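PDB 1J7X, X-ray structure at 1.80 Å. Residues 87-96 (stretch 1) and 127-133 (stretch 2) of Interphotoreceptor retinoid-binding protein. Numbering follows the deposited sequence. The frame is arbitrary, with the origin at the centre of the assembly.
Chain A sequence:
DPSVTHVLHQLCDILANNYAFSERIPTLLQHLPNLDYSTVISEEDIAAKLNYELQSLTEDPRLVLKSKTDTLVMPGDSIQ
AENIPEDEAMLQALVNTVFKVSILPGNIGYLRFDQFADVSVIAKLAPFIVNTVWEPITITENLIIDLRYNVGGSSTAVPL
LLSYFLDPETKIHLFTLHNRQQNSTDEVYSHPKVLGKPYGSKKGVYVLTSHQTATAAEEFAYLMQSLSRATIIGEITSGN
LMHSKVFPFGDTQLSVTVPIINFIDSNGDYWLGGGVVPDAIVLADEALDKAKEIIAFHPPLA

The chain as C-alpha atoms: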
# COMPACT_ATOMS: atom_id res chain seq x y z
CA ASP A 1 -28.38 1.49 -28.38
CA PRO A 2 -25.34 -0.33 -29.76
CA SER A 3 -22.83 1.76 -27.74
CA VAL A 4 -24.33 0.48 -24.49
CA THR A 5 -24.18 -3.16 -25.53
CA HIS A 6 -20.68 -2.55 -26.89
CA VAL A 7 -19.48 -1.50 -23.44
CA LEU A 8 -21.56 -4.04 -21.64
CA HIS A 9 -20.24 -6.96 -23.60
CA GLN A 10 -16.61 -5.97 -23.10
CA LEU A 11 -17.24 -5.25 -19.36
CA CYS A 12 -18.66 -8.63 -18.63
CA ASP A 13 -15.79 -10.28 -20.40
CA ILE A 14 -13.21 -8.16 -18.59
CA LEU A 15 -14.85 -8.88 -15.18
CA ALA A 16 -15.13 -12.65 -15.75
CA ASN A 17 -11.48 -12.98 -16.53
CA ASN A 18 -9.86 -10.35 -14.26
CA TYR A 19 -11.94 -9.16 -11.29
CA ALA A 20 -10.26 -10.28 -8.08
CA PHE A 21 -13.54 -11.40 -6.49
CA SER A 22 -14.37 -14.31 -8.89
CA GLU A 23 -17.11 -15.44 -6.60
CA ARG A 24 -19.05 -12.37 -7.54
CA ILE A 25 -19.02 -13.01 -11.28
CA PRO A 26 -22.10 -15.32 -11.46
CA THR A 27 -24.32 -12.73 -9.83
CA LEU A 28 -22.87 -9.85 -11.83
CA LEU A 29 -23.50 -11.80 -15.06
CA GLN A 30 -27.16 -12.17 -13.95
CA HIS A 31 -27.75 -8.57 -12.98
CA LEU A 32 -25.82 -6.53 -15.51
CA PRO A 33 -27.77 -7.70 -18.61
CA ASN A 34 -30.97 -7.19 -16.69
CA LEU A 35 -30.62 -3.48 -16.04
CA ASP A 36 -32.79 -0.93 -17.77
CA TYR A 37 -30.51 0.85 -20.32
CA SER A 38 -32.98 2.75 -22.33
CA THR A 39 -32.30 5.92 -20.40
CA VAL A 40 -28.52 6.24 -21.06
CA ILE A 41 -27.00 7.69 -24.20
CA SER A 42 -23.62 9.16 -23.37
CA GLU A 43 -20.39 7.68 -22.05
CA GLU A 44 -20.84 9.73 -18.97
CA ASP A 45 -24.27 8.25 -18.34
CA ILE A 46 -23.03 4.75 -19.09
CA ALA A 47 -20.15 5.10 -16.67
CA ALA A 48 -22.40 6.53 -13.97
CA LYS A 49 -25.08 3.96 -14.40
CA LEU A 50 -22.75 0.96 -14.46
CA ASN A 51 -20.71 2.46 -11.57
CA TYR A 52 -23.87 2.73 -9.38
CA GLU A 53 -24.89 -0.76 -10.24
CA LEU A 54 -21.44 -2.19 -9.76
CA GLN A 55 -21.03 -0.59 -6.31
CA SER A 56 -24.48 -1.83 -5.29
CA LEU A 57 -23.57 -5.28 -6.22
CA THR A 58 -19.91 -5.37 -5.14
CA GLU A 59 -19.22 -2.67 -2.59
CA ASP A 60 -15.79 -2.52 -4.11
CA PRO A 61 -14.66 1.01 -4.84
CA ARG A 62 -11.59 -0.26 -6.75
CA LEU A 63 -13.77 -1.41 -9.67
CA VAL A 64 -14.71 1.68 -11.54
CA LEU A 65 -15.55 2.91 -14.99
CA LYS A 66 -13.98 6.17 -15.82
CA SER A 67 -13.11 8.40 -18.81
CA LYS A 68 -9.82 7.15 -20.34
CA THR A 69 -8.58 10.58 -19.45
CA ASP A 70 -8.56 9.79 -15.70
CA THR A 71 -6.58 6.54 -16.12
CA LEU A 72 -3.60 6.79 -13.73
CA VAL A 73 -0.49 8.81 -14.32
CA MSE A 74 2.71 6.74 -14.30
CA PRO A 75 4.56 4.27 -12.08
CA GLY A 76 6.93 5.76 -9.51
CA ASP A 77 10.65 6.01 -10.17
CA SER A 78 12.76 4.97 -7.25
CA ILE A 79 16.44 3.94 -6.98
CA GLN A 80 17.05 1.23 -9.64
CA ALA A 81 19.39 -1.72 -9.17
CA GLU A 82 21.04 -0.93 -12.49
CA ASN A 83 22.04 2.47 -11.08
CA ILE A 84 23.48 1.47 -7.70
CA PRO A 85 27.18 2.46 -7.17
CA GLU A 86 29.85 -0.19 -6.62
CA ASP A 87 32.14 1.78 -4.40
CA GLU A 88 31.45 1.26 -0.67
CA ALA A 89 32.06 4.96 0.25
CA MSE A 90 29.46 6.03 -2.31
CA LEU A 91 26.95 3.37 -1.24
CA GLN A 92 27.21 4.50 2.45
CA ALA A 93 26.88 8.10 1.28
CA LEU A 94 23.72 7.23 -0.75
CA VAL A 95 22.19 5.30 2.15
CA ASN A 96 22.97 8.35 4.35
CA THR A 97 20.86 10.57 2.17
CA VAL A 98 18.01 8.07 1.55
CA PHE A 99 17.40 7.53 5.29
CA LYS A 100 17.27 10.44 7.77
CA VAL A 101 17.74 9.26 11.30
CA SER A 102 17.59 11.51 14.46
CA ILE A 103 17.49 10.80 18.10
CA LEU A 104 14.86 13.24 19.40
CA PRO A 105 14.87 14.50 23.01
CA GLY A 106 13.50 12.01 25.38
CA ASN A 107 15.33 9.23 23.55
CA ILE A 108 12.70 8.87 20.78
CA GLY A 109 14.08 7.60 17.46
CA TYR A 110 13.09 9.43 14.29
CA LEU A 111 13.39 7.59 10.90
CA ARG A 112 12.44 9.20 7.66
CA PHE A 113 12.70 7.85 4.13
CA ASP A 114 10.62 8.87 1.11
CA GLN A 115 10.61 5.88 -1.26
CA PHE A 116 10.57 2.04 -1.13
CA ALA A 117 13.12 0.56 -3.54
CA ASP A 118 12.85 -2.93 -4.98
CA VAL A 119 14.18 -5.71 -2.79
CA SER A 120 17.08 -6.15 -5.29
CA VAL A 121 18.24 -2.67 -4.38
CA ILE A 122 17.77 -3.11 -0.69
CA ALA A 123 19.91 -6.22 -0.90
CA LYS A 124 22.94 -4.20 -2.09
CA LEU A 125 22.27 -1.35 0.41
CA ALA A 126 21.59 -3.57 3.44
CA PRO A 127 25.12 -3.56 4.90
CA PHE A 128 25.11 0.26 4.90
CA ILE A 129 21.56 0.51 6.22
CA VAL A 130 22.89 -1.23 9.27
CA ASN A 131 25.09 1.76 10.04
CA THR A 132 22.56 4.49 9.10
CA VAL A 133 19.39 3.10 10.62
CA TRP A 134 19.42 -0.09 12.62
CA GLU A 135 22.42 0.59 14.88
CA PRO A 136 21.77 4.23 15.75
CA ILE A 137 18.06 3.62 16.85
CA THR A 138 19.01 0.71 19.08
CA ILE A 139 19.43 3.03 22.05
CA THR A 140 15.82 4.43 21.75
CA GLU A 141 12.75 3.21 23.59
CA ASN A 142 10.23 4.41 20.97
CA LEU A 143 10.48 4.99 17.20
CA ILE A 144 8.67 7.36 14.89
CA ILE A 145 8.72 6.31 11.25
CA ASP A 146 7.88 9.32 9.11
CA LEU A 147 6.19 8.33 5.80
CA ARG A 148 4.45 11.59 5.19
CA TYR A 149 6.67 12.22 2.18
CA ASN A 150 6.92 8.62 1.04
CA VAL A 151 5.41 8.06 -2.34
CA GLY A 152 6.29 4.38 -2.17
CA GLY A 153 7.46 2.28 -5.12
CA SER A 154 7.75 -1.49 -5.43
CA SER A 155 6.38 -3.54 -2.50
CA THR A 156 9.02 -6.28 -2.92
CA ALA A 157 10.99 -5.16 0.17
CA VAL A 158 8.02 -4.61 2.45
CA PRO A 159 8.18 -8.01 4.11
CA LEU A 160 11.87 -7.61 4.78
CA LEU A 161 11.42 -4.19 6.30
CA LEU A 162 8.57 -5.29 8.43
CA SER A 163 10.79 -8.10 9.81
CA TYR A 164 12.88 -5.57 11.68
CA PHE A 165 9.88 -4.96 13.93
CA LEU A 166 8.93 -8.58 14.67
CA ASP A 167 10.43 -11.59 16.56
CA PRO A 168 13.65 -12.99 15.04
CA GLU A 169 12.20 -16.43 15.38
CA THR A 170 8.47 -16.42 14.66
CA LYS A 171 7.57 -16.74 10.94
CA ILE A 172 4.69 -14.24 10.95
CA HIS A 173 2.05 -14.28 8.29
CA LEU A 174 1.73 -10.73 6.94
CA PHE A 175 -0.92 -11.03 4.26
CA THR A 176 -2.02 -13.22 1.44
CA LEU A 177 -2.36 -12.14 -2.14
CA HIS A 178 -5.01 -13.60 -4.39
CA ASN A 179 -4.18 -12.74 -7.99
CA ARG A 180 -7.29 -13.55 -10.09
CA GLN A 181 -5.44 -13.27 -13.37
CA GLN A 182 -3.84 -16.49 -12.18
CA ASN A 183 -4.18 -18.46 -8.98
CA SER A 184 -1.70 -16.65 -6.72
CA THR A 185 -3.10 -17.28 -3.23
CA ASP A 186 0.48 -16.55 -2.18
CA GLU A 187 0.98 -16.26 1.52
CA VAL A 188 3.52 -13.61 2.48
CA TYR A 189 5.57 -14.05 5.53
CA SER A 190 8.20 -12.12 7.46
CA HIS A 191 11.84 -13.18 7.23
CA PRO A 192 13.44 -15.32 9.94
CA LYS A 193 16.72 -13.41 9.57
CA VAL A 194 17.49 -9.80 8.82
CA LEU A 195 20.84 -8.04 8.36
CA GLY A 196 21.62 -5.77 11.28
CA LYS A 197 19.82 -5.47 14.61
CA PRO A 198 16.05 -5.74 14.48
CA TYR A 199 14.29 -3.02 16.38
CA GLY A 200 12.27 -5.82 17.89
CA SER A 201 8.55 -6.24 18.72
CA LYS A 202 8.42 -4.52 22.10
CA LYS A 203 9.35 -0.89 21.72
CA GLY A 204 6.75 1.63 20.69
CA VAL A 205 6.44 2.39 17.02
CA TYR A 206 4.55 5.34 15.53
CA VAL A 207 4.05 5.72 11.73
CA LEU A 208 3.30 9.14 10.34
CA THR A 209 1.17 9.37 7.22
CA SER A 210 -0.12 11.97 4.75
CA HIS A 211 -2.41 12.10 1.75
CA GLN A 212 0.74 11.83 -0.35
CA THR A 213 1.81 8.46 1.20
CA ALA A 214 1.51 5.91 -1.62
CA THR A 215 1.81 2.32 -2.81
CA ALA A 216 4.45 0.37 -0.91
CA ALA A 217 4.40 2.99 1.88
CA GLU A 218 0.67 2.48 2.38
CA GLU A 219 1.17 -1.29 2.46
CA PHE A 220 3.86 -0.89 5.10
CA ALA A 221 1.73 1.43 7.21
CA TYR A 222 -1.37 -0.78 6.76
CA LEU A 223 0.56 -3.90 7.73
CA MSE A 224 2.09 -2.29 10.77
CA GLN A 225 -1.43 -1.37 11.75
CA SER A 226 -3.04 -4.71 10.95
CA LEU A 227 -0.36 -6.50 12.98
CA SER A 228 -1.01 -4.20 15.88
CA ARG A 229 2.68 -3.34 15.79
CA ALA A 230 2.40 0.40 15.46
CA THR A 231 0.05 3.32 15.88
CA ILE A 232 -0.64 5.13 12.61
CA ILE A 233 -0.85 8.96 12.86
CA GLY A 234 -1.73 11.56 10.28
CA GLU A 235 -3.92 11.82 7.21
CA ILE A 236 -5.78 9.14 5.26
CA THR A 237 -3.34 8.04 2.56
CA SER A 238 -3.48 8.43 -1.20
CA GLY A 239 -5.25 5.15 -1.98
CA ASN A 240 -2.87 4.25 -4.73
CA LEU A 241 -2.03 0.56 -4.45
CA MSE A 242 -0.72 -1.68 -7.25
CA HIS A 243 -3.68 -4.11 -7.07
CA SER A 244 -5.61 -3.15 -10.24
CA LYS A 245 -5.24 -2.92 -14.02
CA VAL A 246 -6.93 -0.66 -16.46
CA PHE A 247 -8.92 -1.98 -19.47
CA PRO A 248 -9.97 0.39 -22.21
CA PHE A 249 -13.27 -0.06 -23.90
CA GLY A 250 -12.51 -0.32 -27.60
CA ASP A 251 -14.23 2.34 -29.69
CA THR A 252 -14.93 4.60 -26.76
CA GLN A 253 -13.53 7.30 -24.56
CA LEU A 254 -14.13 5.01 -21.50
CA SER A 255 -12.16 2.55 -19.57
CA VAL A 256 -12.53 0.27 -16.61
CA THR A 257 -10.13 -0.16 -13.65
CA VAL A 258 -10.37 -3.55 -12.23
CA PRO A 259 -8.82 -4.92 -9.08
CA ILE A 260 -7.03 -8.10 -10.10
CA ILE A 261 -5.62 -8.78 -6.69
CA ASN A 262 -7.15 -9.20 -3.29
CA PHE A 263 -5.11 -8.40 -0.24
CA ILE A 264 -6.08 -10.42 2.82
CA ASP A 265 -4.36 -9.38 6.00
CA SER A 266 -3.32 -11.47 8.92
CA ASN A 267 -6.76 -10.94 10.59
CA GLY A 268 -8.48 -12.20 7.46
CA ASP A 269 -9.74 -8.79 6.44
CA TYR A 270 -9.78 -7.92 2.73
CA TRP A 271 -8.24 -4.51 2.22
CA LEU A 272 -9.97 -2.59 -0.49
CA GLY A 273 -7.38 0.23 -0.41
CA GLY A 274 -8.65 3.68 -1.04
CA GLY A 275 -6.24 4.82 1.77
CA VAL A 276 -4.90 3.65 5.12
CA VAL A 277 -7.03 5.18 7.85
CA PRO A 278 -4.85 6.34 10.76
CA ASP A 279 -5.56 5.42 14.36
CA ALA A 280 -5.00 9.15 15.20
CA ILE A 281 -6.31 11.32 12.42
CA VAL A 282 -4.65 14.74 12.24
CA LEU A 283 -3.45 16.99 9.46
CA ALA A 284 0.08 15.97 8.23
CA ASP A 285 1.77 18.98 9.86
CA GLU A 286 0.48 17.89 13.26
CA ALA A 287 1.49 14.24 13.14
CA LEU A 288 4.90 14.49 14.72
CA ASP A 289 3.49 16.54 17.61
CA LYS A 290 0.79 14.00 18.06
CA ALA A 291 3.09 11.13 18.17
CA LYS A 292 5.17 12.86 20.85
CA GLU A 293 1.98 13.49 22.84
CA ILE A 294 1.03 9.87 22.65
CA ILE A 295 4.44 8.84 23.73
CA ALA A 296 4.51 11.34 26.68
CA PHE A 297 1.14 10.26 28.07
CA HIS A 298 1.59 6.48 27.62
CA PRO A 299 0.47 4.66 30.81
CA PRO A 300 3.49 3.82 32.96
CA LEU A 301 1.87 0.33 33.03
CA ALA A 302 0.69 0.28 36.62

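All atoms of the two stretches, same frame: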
# COMPACT_ATOMS: atom_id res chain seq x y z
N ASP A 87 31.24 1.37 -5.43
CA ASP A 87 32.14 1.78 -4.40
C ASP A 87 31.44 1.87 -3.03
O ASP A 87 30.38 2.49 -2.88
CB ASP A 87 32.73 3.13 -4.78
CG ASP A 87 33.66 3.69 -3.72
OD1 ASP A 87 33.12 4.27 -2.72
OD2 ASP A 87 34.92 3.63 -3.83
N GLU A 88 32.03 1.26 -2.03
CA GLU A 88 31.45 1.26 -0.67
C GLU A 88 31.26 2.67 -0.06
O GLU A 88 30.29 2.91 0.68
CB GLU A 88 32.30 0.41 0.27
CG GLU A 88 32.19 -1.10 -0.01
CD GLU A 88 32.96 -1.97 0.98
OE1 GLU A 88 32.63 -3.16 1.08
OE2 GLU A 88 33.90 -1.49 1.64
N ALA A 89 32.21 3.60 -0.31
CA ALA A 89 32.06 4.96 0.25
C ALA A 89 30.79 5.62 -0.35
O ALA A 89 29.99 6.27 0.36
CB ALA A 89 33.26 5.78 -0.09
N MSE A 90 30.63 5.45 -1.66
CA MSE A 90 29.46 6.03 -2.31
C MSE A 90 28.14 5.38 -1.87
O MSE A 90 27.15 6.07 -1.70
CB MSE A 90 29.57 5.96 -3.82
CG MSE A 90 30.55 6.99 -4.38
SE MSE A 90 30.39 7.15 -6.30
CE MSE A 90 31.38 5.67 -6.72
N LEU A 91 28.14 4.06 -1.71
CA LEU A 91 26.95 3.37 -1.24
C LEU A 91 26.58 3.91 0.14
O LEU A 91 25.41 4.16 0.37
CB LEU A 91 27.20 1.84 -1.18
CG LEU A 91 27.16 1.14 -2.51
CD1 LEU A 91 27.56 -0.35 -2.42
CD2 LEU A 91 25.81 1.24 -3.08
N GLN A 92 27.56 4.00 1.08
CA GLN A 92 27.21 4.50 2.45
C GLN A 92 26.68 5.92 2.35
O GLN A 92 25.69 6.26 2.98
CB GLN A 92 28.46 4.47 3.41
CG GLN A 92 28.13 4.86 4.81
CD GLN A 92 27.18 3.87 5.49
OE1 GLN A 92 27.57 2.72 5.78
NE2 GLN A 92 25.84 4.25 5.55
N ALA A 93 27.29 6.71 1.45
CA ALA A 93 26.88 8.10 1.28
C ALA A 93 25.41 8.17 0.77
O ALA A 93 24.63 9.02 1.25
CB ALA A 93 27.78 8.77 0.29
N LEU A 94 25.06 7.31 -0.20
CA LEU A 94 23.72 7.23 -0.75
C LEU A 94 22.70 6.84 0.34
O LEU A 94 21.64 7.48 0.54
CB LEU A 94 23.74 6.24 -1.82
CG LEU A 94 22.37 6.02 -2.54
CD1 LEU A 94 21.84 7.35 -3.06
CD2 LEU A 94 22.47 4.97 -3.63
N VAL A 95 23.05 5.78 1.07
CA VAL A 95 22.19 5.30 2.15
C VAL A 95 21.98 6.48 3.13
O VAL A 95 20.86 6.68 3.66
CB VAL A 95 22.75 4.07 2.82
CG1 VAL A 95 22.06 3.82 4.18
CG2 VAL A 95 22.61 2.86 1.88
N ASN A 96 23.05 7.25 3.38
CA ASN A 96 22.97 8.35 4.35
C ASN A 96 22.02 9.46 3.91
O ASN A 96 21.52 10.22 4.72
CB ASN A 96 24.38 8.98 4.65
CG ASN A 96 25.26 8.10 5.60
OD1 ASN A 96 24.72 7.23 6.28
ND2 ASN A 96 26.59 8.22 5.50
N PRO A 127 23.98 -3.70 4.00
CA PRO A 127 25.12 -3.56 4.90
C PRO A 127 25.30 -2.12 5.40
O PRO A 127 25.70 -1.91 6.47
CB PRO A 127 26.32 -4.02 4.01
CG PRO A 127 25.68 -4.96 3.09
CD PRO A 127 24.41 -4.31 2.74
N PHE A 128 24.94 -1.18 4.60
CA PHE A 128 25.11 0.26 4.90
C PHE A 128 23.93 0.74 5.72
O PHE A 128 24.11 1.69 6.54
CB PHE A 128 25.26 1.02 3.58
CG PHE A 128 26.41 0.42 2.72
CD1 PHE A 128 27.72 0.66 3.05
CD2 PHE A 128 26.15 -0.41 1.69
CE1 PHE A 128 28.82 0.10 2.28
CE2 PHE A 128 27.20 -1.03 0.92
CZ PHE A 128 28.53 -0.75 1.24
N ILE A 129 22.75 0.14 5.47
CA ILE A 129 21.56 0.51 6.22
C ILE A 129 21.75 0.13 7.69
O ILE A 129 21.26 0.81 8.67
CB ILE A 129 20.28 -0.13 5.65
CG1 ILE A 129 20.12 0.42 4.31
CG2 ILE A 129 19.12 0.27 6.57
CD1 ILE A 129 18.97 -0.27 3.58
N VAL A 130 22.56 -0.89 7.89
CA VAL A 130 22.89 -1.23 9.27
C VAL A 130 23.47 -0.06 10.06
O VAL A 130 23.13 0.16 11.25
CB VAL A 130 23.89 -2.40 9.34
CG1 VAL A 130 24.41 -2.58 10.74
CG2 VAL A 130 23.27 -3.71 8.82
N ASN A 131 24.40 0.66 9.41
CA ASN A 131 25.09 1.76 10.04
C ASN A 131 24.18 3.00 10.13
O ASN A 131 24.20 3.72 11.10
CB ASN A 131 26.33 2.14 9.20
CG ASN A 131 27.37 1.06 9.19
OD1 ASN A 131 27.55 0.40 10.22
ND2 ASN A 131 28.06 0.87 8.05
N THR A 132 23.38 3.26 9.09
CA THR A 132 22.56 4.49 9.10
C THR A 132 21.31 4.37 9.97
O THR A 132 20.90 5.31 10.66
CB THR A 132 22.22 4.79 7.70
OG1 THR A 132 23.44 4.96 6.95
CG2 THR A 132 21.44 6.14 7.47
N VAL A 133 20.71 3.23 9.98
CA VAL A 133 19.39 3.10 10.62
C VAL A 133 19.40 2.19 11.81
O VAL A 133 19.25 2.65 12.88
CB VAL A 133 18.36 2.59 9.63
CG1 VAL A 133 16.97 2.43 10.32
CG2 VAL A 133 18.28 3.50 8.48

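The shortest polar link between helix 88-96 and helix 127-133 of interphotoreceptor retinoid-binding protein is the hydrogen bond from Thr132 OG1 to Asn96 OD1, 2.7 Å long. The CA-to-CB bond of Asn96 points sideways, but its m rotamer brings the amide end nearer the neighbouring helix; the CA-to-CB bond of Thr132 points toward helix 88-96. Gln92 makes two further bonds, using both ends of its amide. Gln92 OE1 accepts from Asn131 ND2 at 3.0 Å with a nearly straight N-H...O angle of 173°, and Gln92 NE2 donates to the backbone carbonyl Phe128 O at 3.2 Å and 163°. Phe128 O also accepts from its own helix, from Thr132 N at 3.1 Å and weakly from Asn131 N at 3.1 Å, so the glutamine adds a side-chain donor to an acceptor already in use. Gln92 NE2 also donates to Asn96 OD1 at 3.3 Å, one turn along the same helix; Asn96 OD1 therefore receives a donor from each helix. Although Gln92 NE2 lies 2.9 Å from Thr132 OG1, the angle is poor and the pair is not a hydrogen bond. The t, p rotamer of Gln92 (chi1 -176°, chi2 65°) carries the amide into this position from a CA-to-CB bond that points sideways.

The two helix axes approach to 9.0 Å, with 47° between their N-to-C directions. Packing centres on Phe128, which has the largest area covered by the opposing segment, 123 Å². Its CA-to-CB bond points toward helix 88-96, and the side chain sits as a knob among Glu88, Leu91, Gln92 and Val95. Leu91 CB lies 3.8 Å from the centroid of the Phe128 ring and only 19° off the ring normal, a CH-pi contact over the face; Gln92 N lies over the same face. Leu91 CD1 reaches the ring at Phe128 CE2, 3.4 Å away, while Glu88 O approaches Phe128 CE1 obliquely at 3.6 Å. Nearer the backbone, Val95 CG2 packs against Phe128 CB at 3.6 Å. The other Val95 methyl, CG1, lies 3.9 Å from Ile129 CG1 and 3.3 Å from Thr132 OG1, so this buried valine meets both apolar and polar neighbours. The CA-to-CB bond of Ile129 points away, and 21 Å² of the residue is covered.

At the start of helix 88-96, Asp87 stands clear of the contact and caps the helix: Asp87 OD1 accepts from Met90 N at 3.0 Å and, weakly, from Ala89 N at 2.7 Å.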